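Old Yellow Enzyme (Pichia, PDB 6AGZ) probably catalyses the asymmetric reduction of the carbon-carbon double bond of enone compounds, using a bound flavin mononucleotide as redox cofactor. Local coordinates at residues A[11-14]-A[15-18]; A[262-265]-A[266-270]; A[327-330]-A[331-335]. All coordinates share one frame; numbering follows the deposited sequence.

Each contact is local, made by a continuous run of chain, and the three follow one another in series without nesting or crossing. Contact 1 closes a tight turn at residues 12-16 and runs into strand 18-20, before the first strand of the eight-stranded parallel barrel. Contact 2 spans two turns of helix 258-274, between barrel strands 236-240 and 281-285. Contact 3 covers helix 328-334 and its flanking residues, leading into the last barrel strand, 338-341. N13 of contact 1 bonds to N333 and V332 of contact 3, tying the N-terminal segment to that helix; contact 2 stands apart, its centre about 28 Å from that of contact 1 and 23 Å from that of contact 3.

Contact 1 of 3, residues A[11-14]-A[15-18]; sequences DTNL and FKPI
N13 and K16 run side by side in the same direction, the amide oxygen OD1 of N13 lying 3.6 Å from CD of K16. The lysine CG is anti to its own backbone N (chi1 -177°), which carries the extended methylenes along the asparagine; only at the last torsion does the chain bend, and its NZ forms a salt bridge with D336. In the backbone of the same pair, N of K16 donates to O of N13 at 3.0 Å, approaching from above the carbonyl plane. A weak bond, 3.4 Å from F15 N to T12 O, precedes it in the turn.

L14 and F15 also point the same way, and CD2 of the leucine meets CE2 of the ring at 3.9 Å. The carbonyl O of L14 lies over one face of this ring, 3.7 Å from CG of F15. T12 begins the turn: its OG1 accepts from L14 N at 3.2 Å, an ST turn, and is also bonded to O of L9.

This 3-10 turn near the surface leads into the small antiparallel pair of strands 18-20 and 23-25. ND2 of N13 reaches the carbonyl of V332 in helix 328-334. The buried L14 packs on L328 of that helix and on I340 of barrel strand 338-341.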
loop_
_atom_site.group_PDB
_atom_site.type_symbol
_atom_site.label_atom_id
_atom_site.label_comp_id
_atom_site.label_asym_id
_atom_site.label_seq_id
_atom_site.Cartn_x
_atom_site.Cartn_y
_atom_site.Cartn_z
ATOM N N ASP A 11 23.770 -14.850 -18.134
ATOM C CA ASP A 11 23.258 -15.998 -17.395
ATOM C C ASP A 11 21.854 -15.776 -16.851
ATOM O O ASP A 11 21.191 -16.748 -16.474
ATOM C CB ASP A 11 24.193 -16.325 -16.229
ATOM C CG ASP A 11 25.413 -17.080 -16.647
ATOM O OD1 ASP A 11 25.505 -18.241 -16.342
ATOM O OD2 ASP A 11 26.280 -16.515 -17.276
ATOM N N THR A 12 21.384 -14.535 -16.800
ATOM C CA THR A 12 20.213 -14.171 -16.017
ATOM C C THR A 12 19.009 -13.911 -16.917
ATOM O O THR A 12 19.081 -13.986 -18.147
ATOM C CB THR A 12 20.517 -12.944 -15.156
ATOM O OG1 THR A 12 20.678 -11.796 -16.001
ATOM C CG2 THR A 12 21.797 -13.161 -14.364
ATOM N N ASN A 13 17.880 -13.601 -16.270
ATOM C CA ASN A 13 16.672 -13.210 -16.988
ATOM C C ASN A 13 16.859 -11.920 -17.772
ATOM O O ASN A 13 16.051 -11.630 -18.662
ATOM C CB ASN A 13 15.505 -13.043 -16.013
ATOM C CG ASN A 13 14.826 -14.355 -15.679
ATOM O OD1 ASN A 13 15.271 -15.423 -16.096
ATOM N ND2 ASN A 13 13.738 -14.280 -14.920
ATOM N N LEU A 14 17.897 -11.136 -17.459
ATOM C CA LEU A 14 18.111 -9.872 -18.154
ATOM C C LEU A 14 18.267 -10.071 -19.656
ATOM O O LEU A 14 17.927 -9.177 -20.439
ATOM C CB LEU A 14 19.339 -9.158 -17.586
ATOM C CG LEU A 14 19.556 -7.733 -18.101
ATOM C CD1 LEU A 14 18.437 -6.823 -17.618
ATOM C CD2 LEU A 14 20.914 -7.191 -17.688
ATOM N N PHE A 15 18.766 -11.232 -20.079
ATOM C CA PHE A 15 18.891 -11.552 -21.495
ATOM C C PHE A 15 18.063 -12.777 -21.861
ATOM O O PHE A 15 18.447 -13.571 -22.721
ATOM C CB PHE A 15 20.355 -11.736 -21.882
ATOM C CG PHE A 15 21.122 -10.454 -21.897
ATOM C CD1 PHE A 15 21.047 -9.604 -22.988
ATOM C CD2 PHE A 15 21.891 -10.079 -20.810
ATOM C CE1 PHE A 15 21.740 -8.413 -23.002
ATOM C CE2 PHE A 15 22.585 -8.888 -20.818
ATOM C CZ PHE A 15 22.509 -8.054 -21.915
ATOM N N LYS A 16 16.930 -12.932 -21.205
ATOM C CA LYS A 16 15.913 -13.911 -21.555
ATOM C C LYS A 16 14.773 -13.203 -22.267
ATOM O O LYS A 16 14.276 -12.187 -21.758
ATOM C CB LYS A 16 15.395 -14.625 -20.307
ATOM C CG LYS A 16 14.372 -15.722 -20.573
ATOM C CD LYS A 16 13.932 -16.401 -19.282
ATOM C CE LYS A 16 12.878 -17.467 -19.548
ATOM N NZ LYS A 16 11.494 -16.956 -19.322
ATOM N N PRO A 17 14.352 -13.679 -23.438
ATOM C CA PRO A 17 13.295 -12.982 -24.182
ATOM C C PRO A 17 12.008 -12.897 -23.376
ATOM O O PRO A 17 11.754 -13.694 -22.468
ATOM C CB PRO A 17 13.110 -13.847 -25.436
ATOM C CG PRO A 17 14.392 -14.612 -25.566
ATOM C CD PRO A 17 14.857 -14.856 -24.163
ATOM N N ILE A 18 11.185 -11.908 -23.715
ATOM C CA ILE A 18 9.942 -11.680 -22.982
ATOM C C ILE A 18 8.940 -11.013 -23.912
ATOM O O ILE A 18 9.303 -10.171 -24.737
ATOM C CB ILE A 18 10.182 -10.835 -21.710
ATOM C CG1 ILE A 18 8.891 -10.698 -20.899
ATOM C CG2 ILE A 18 10.747 -9.465 -22.063
ATOM C CD1 ILE A 18 9.037 -9.845 -19.658
#

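Contact 2 of 3, residues A[262-265]-A[266-270]; sequences FGYI and LSELE
The ring of Y264 carries E268 over one face: CG of the glutamate sits 3.8 Å from the ring centroid, a CH-pi contact displaced toward the rim. The tyrosine CG is anti to the backbone N (chi1 165°), swinging the ring toward the next turn, while chi1 of E268 (-78°) brings its CG over the ring and the bend at chi2 turns the carboxylate. Ring and carboxylate planes are only 9° apart. On another side of helix 258-274, CG2 of I265 approaches CD1 of L269 more loosely, at 4.3 Å.

Behind these side chains, regular i to i+4 backbone bonds set the spacing, E268 N to Y264 O being 2.9 Å. Further out, the helix lies between TIM-barrel strands 236-240 and 281-285; I265, E268 and L269 pack on helix 218-231, and L266 on helix 303-308. Its Y264 and S267 side meets the second subunit, I213 of which packs on Y264 while H257 of that subunit donates a backbone N-H to OG of S267.

The aliphatic part of E268 thus covers an aromatic face while OE1 forms salt bridges with R271 and R272, which would probably favour the charged carboxylate in this buried position.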
loop_
_atom_site.group_PDB
_atom_site.type_symbol
_atom_site.label_atom_id
_atom_site.label_comp_id
_atom_site.label_asym_id
_atom_site.label_seq_id
_atom_site.Cartn_x
_atom_site.Cartn_y
_atom_site.Cartn_z
ATOM N N PHE A 262 -1.077 5.845 -4.543
ATOM C CA PHE A 262 -0.560 5.066 -5.660
ATOM C C PHE A 262 -0.957 3.601 -5.555
ATOM O O PHE A 262 -1.030 2.909 -6.575
ATOM C CB PHE A 262 0.957 5.215 -5.737
ATOM C CG PHE A 262 1.408 6.621 -6.007
ATOM C CD1 PHE A 262 1.664 7.041 -7.300
ATOM C CD2 PHE A 262 1.559 7.527 -4.969
ATOM C CE1 PHE A 262 2.073 8.337 -7.554
ATOM C CE2 PHE A 262 1.968 8.824 -5.217
ATOM C CZ PHE A 262 2.225 9.229 -6.510
ATOM N N GLY A 263 -1.205 3.109 -4.341
ATOM C CA GLY A 263 -1.801 1.790 -4.204
ATOM C C GLY A 263 -3.156 1.708 -4.880
ATOM O O GLY A 263 -3.475 0.717 -5.544
ATOM N N TYR A 264 -3.968 2.759 -4.732
ATOM C CA TYR A 264 -5.247 2.811 -5.430
ATOM C C TYR A 264 -5.049 2.913 -6.936
ATOM O O TYR A 264 -5.776 2.271 -7.704
ATOM C CB TYR A 264 -6.085 3.982 -4.920
ATOM C CG TYR A 264 -7.259 4.328 -5.815
ATOM C CD1 TYR A 264 -8.455 3.626 -5.729
ATOM C CD2 TYR A 264 -7.171 5.356 -6.745
ATOM C CE1 TYR A 264 -9.528 3.937 -6.546
ATOM C CE2 TYR A 264 -8.235 5.673 -7.566
ATOM C CZ TYR A 264 -9.411 4.963 -7.462
ATOM O OH TYR A 264 -10.471 5.279 -8.279
ATOM N N ILE A 265 -4.085 3.724 -7.381
ATOM C CA ILE A 265 -3.826 3.827 -8.819
ATOM C C ILE A 265 -3.478 2.458 -9.398
ATOM O O ILE A 265 -4.060 2.017 -10.400
ATOM C CB ILE A 265 -2.717 4.857 -9.096
ATOM C CG1 ILE A 265 -3.195 6.259 -8.715
ATOM C CG2 ILE A 265 -2.299 4.810 -10.558
ATOM C CD1 ILE A 265 -2.137 7.328 -8.856
ATOM N N LEU A 266 -2.529 1.762 -8.765
ATOM C CA LEU A 266 -2.143 0.432 -9.226
ATOM C C LEU A 266 -3.320 -0.532 -9.187
ATOM O O LEU A 266 -3.483 -1.361 -10.091
ATOM C CB LEU A 266 -0.992 -0.104 -8.377
ATOM C CG LEU A 266 0.370 0.562 -8.557
ATOM C CD1 LEU A 266 1.342 0.004 -7.544
ATOM C CD2 LEU A 266 0.886 0.346 -9.971
ATOM N N SER A 267 -4.145 -0.447 -8.140
ATOM C CA SER A 267 -5.324 -1.302 -8.058
ATOM C C SER A 267 -6.263 -1.061 -9.233
ATOM O O SER A 267 -6.852 -2.007 -9.770
ATOM C CB SER A 267 -6.051 -1.069 -6.733
ATOM O OG SER A 267 -7.201 -1.893 -6.632
ATOM N N GLU A 268 -6.410 0.198 -9.649
ATOM C CA GLU A 268 -7.294 0.504 -10.770
ATOM C C GLU A 268 -6.716 0.002 -12.086
ATOM O O GLU A 268 -7.451 -0.528 -12.931
ATOM C CB GLU A 268 -7.555 2.008 -10.830
ATOM C CG GLU A 268 -8.565 2.482 -9.804
ATOM C CD GLU A 268 -9.952 1.939 -10.077
ATOM O OE1 GLU A 268 -10.571 2.368 -11.072
ATOM O OE2 GLU A 268 -10.418 1.071 -9.308
ATOM N N LEU A 269 -5.402 0.155 -12.281
ATOM C CA LEU A 269 -4.783 -0.383 -13.489
ATOM C C LEU A 269 -4.924 -1.901 -13.550
ATOM O O LEU A 269 -5.230 -2.466 -14.609
ATOM C CB LEU A 269 -3.312 0.030 -13.552
ATOM C CG LEU A 269 -3.043 1.537 -13.579
ATOM C CD1 LEU A 269 -1.548 1.815 -13.613
ATOM C CD2 LEU A 269 -3.744 2.189 -14.763
ATOM N N GLU A 270 -4.720 -2.577 -12.416
ATOM C CA GLU A 270 -4.896 -4.024 -12.373
ATOM C C GLU A 270 -6.351 -4.420 -12.594
ATOM O O GLU A 270 -6.618 -5.487 -13.154
ATOM C CB GLU A 270 -4.391 -4.579 -11.041
ATOM C CG GLU A 270 -4.469 -6.095 -10.924
ATOM C CD GLU A 270 -3.551 -6.805 -11.902
ATOM O OE1 GLU A 270 -2.500 -6.231 -12.258
ATOM O OE2 GLU A 270 -3.881 -7.936 -12.318
#

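Contact 3 of 3, residues A[327-330]-A[331-335]; sequences HLIK and DVNAD
The backbone O of H327 accepts from D331 N at 2.9 Å, with the donor above the carbonyl plane. The aspartate's own carboxylate leans back over the same carbonyl, its CG 3.0 Å from O of H327; CG is anti to the carbonyl carbon of D331 (chi1 -68°), which keeps the group beside its own backbone N and near the H327 carbonyl. Its OD2 is hydrogen-bonded to the hydroxyl of Y319 and has a long, weak ion pair with R315. With an alanine here, the Y319 hydroxyl is likely to lose this partner.

Next along the helix, V332 N bonds to L328 O at 2.9 Å, and CD2 of L328 meets CG1 of V332 at 4.3 Å. Both side chains pack on I340, so helix 328-334 is held against strand 338-341 in the last beta-alpha-beta unit of the TIM barrel; the side chain of L328 lies about 9 Å from the bound FMN.

I329 and N333 lie alongside one another, CG2 of I329 being 3.5 Å from ND2 of N333. Their backbones are joined by N333 N to I329 O, 2.9 Å. OD1 of N333 takes the backbone N-H of N13, and I329 touches L9 and T12.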
loop_
_atom_site.group_PDB
_atom_site.type_symbol
_atom_site.label_atom_id
_atom_site.label_comp_id
_atom_site.label_asym_id
_atom_site.label_seq_id
_atom_site.Cartn_x
_atom_site.Cartn_y
_atom_site.Cartn_z
ATOM N N HIS A 327 21.215 -6.614 -6.897
ATOM C CA HIS A 327 19.788 -6.337 -6.847
ATOM C C HIS A 327 19.179 -6.327 -8.239
ATOM O O HIS A 327 17.977 -6.575 -8.383
ATOM C CB HIS A 327 19.508 -4.999 -6.150
ATOM C CG HIS A 327 19.457 -5.094 -4.655
ATOM N ND1 HIS A 327 20.321 -4.402 -3.835
ATOM C CD2 HIS A 327 18.645 -5.800 -3.834
ATOM C CE1 HIS A 327 20.044 -4.675 -2.573
ATOM N NE2 HIS A 327 19.031 -5.523 -2.545
ATOM N N LEU A 328 19.994 -6.055 -9.262
ATOM C CA LEU A 328 19.596 -6.333 -10.636
ATOM C C LEU A 328 19.332 -7.822 -10.824
ATOM O O LEU A 328 18.277 -8.218 -11.329
ATOM C CB LEU A 328 20.686 -5.845 -11.595
ATOM C CG LEU A 328 20.448 -5.744 -13.107
ATOM C CD1 LEU A 328 21.498 -4.831 -13.718
ATOM C CD2 LEU A 328 20.481 -7.102 -13.797
ATOM N N ILE A 329 20.290 -8.661 -10.419
ATOM C CA ILE A 329 20.128 -10.109 -10.540
ATOM C C ILE A 329 18.909 -10.569 -9.752
ATOM O O ILE A 329 18.042 -11.286 -10.271
ATOM C CB ILE A 329 21.402 -10.831 -10.065
ATOM C CG1 ILE A 329 22.643 -10.223 -10.718
ATOM C CG2 ILE A 329 21.312 -12.322 -10.360
ATOM C CD1 ILE A 329 22.643 -10.321 -12.219
ATOM N N LYS A 330 18.828 -10.153 -8.486
ATOM C CA LYS A 330 17.728 -10.564 -7.618
ATOM C C LYS A 330 16.381 -10.162 -8.203
ATOM O O LYS A 330 15.452 -10.975 -8.268
ATOM C CB LYS A 330 17.918 -9.951 -6.230
ATOM C CG LYS A 330 16.949 -10.440 -5.167
ATOM C CD LYS A 330 17.010 -9.542 -3.939
ATOM C CE LYS A 330 16.199 -10.101 -2.781
ATOM N NZ LYS A 330 16.937 -11.171 -2.055
ATOM N N ASP A 331 16.259 -8.911 -8.652
ATOM C CA ASP A 331 14.958 -8.420 -9.099
ATOM C C ASP A 331 14.572 -9.000 -10.455
ATOM O O ASP A 331 13.414 -9.383 -10.660
ATOM C CB ASP A 331 14.958 -6.894 -9.146
ATOM C CG ASP A 331 15.052 -6.269 -7.767
ATOM O OD1 ASP A 331 14.955 -7.015 -6.769
ATOM O OD2 ASP A 331 15.221 -5.035 -7.681
ATOM N N VAL A 332 15.517 -9.072 -11.395
ATOM C CA VAL A 332 15.170 -9.574 -12.721
ATOM C C VAL A 332 14.924 -11.077 -12.682
ATOM O O VAL A 332 14.148 -11.604 -13.490
ATOM C CB VAL A 332 16.253 -9.198 -13.754
ATOM C CG1 VAL A 332 17.439 -10.152 -13.685
ATOM C CG2 VAL A 332 15.661 -9.173 -15.158
ATOM N N ASN A 333 15.556 -11.791 -11.747
ATOM C CA ASN A 333 15.321 -13.222 -11.605
ATOM C C ASN A 333 14.201 -13.548 -10.625
ATOM O O ASN A 333 13.809 -14.716 -10.529
ATOM C CB ASN A 333 16.606 -13.933 -11.159
ATOM C CG ASN A 333 17.612 -14.082 -12.285
ATOM O OD1 ASN A 333 17.268 -13.973 -13.463
ATOM N ND2 ASN A 333 18.863 -14.339 -11.927
ATOM N N ALA A 334 13.676 -12.550 -9.910
ATOM C CA ALA A 334 12.651 -12.814 -8.904
ATOM C C ALA A 334 11.394 -13.403 -9.530
ATOM O O ALA A 334 10.753 -14.282 -8.941
ATOM C CB ALA A 334 12.316 -11.530 -8.143
ATOM N N ASP A 335 11.024 -12.934 -10.718
ATOM C CA ASP A 335 9.868 -13.466 -11.426
ATOM C C ASP A 335 10.156 -13.417 -12.922
ATOM O O ASP A 335 11.295 -13.197 -13.348
ATOM C CB ASP A 335 8.587 -12.710 -11.042
ATOM C CG ASP A 335 8.689 -11.208 -11.266
ATOM O OD1 ASP A 335 9.285 -10.774 -12.276
ATOM O OD2 ASP A 335 8.156 -10.454 -10.426
#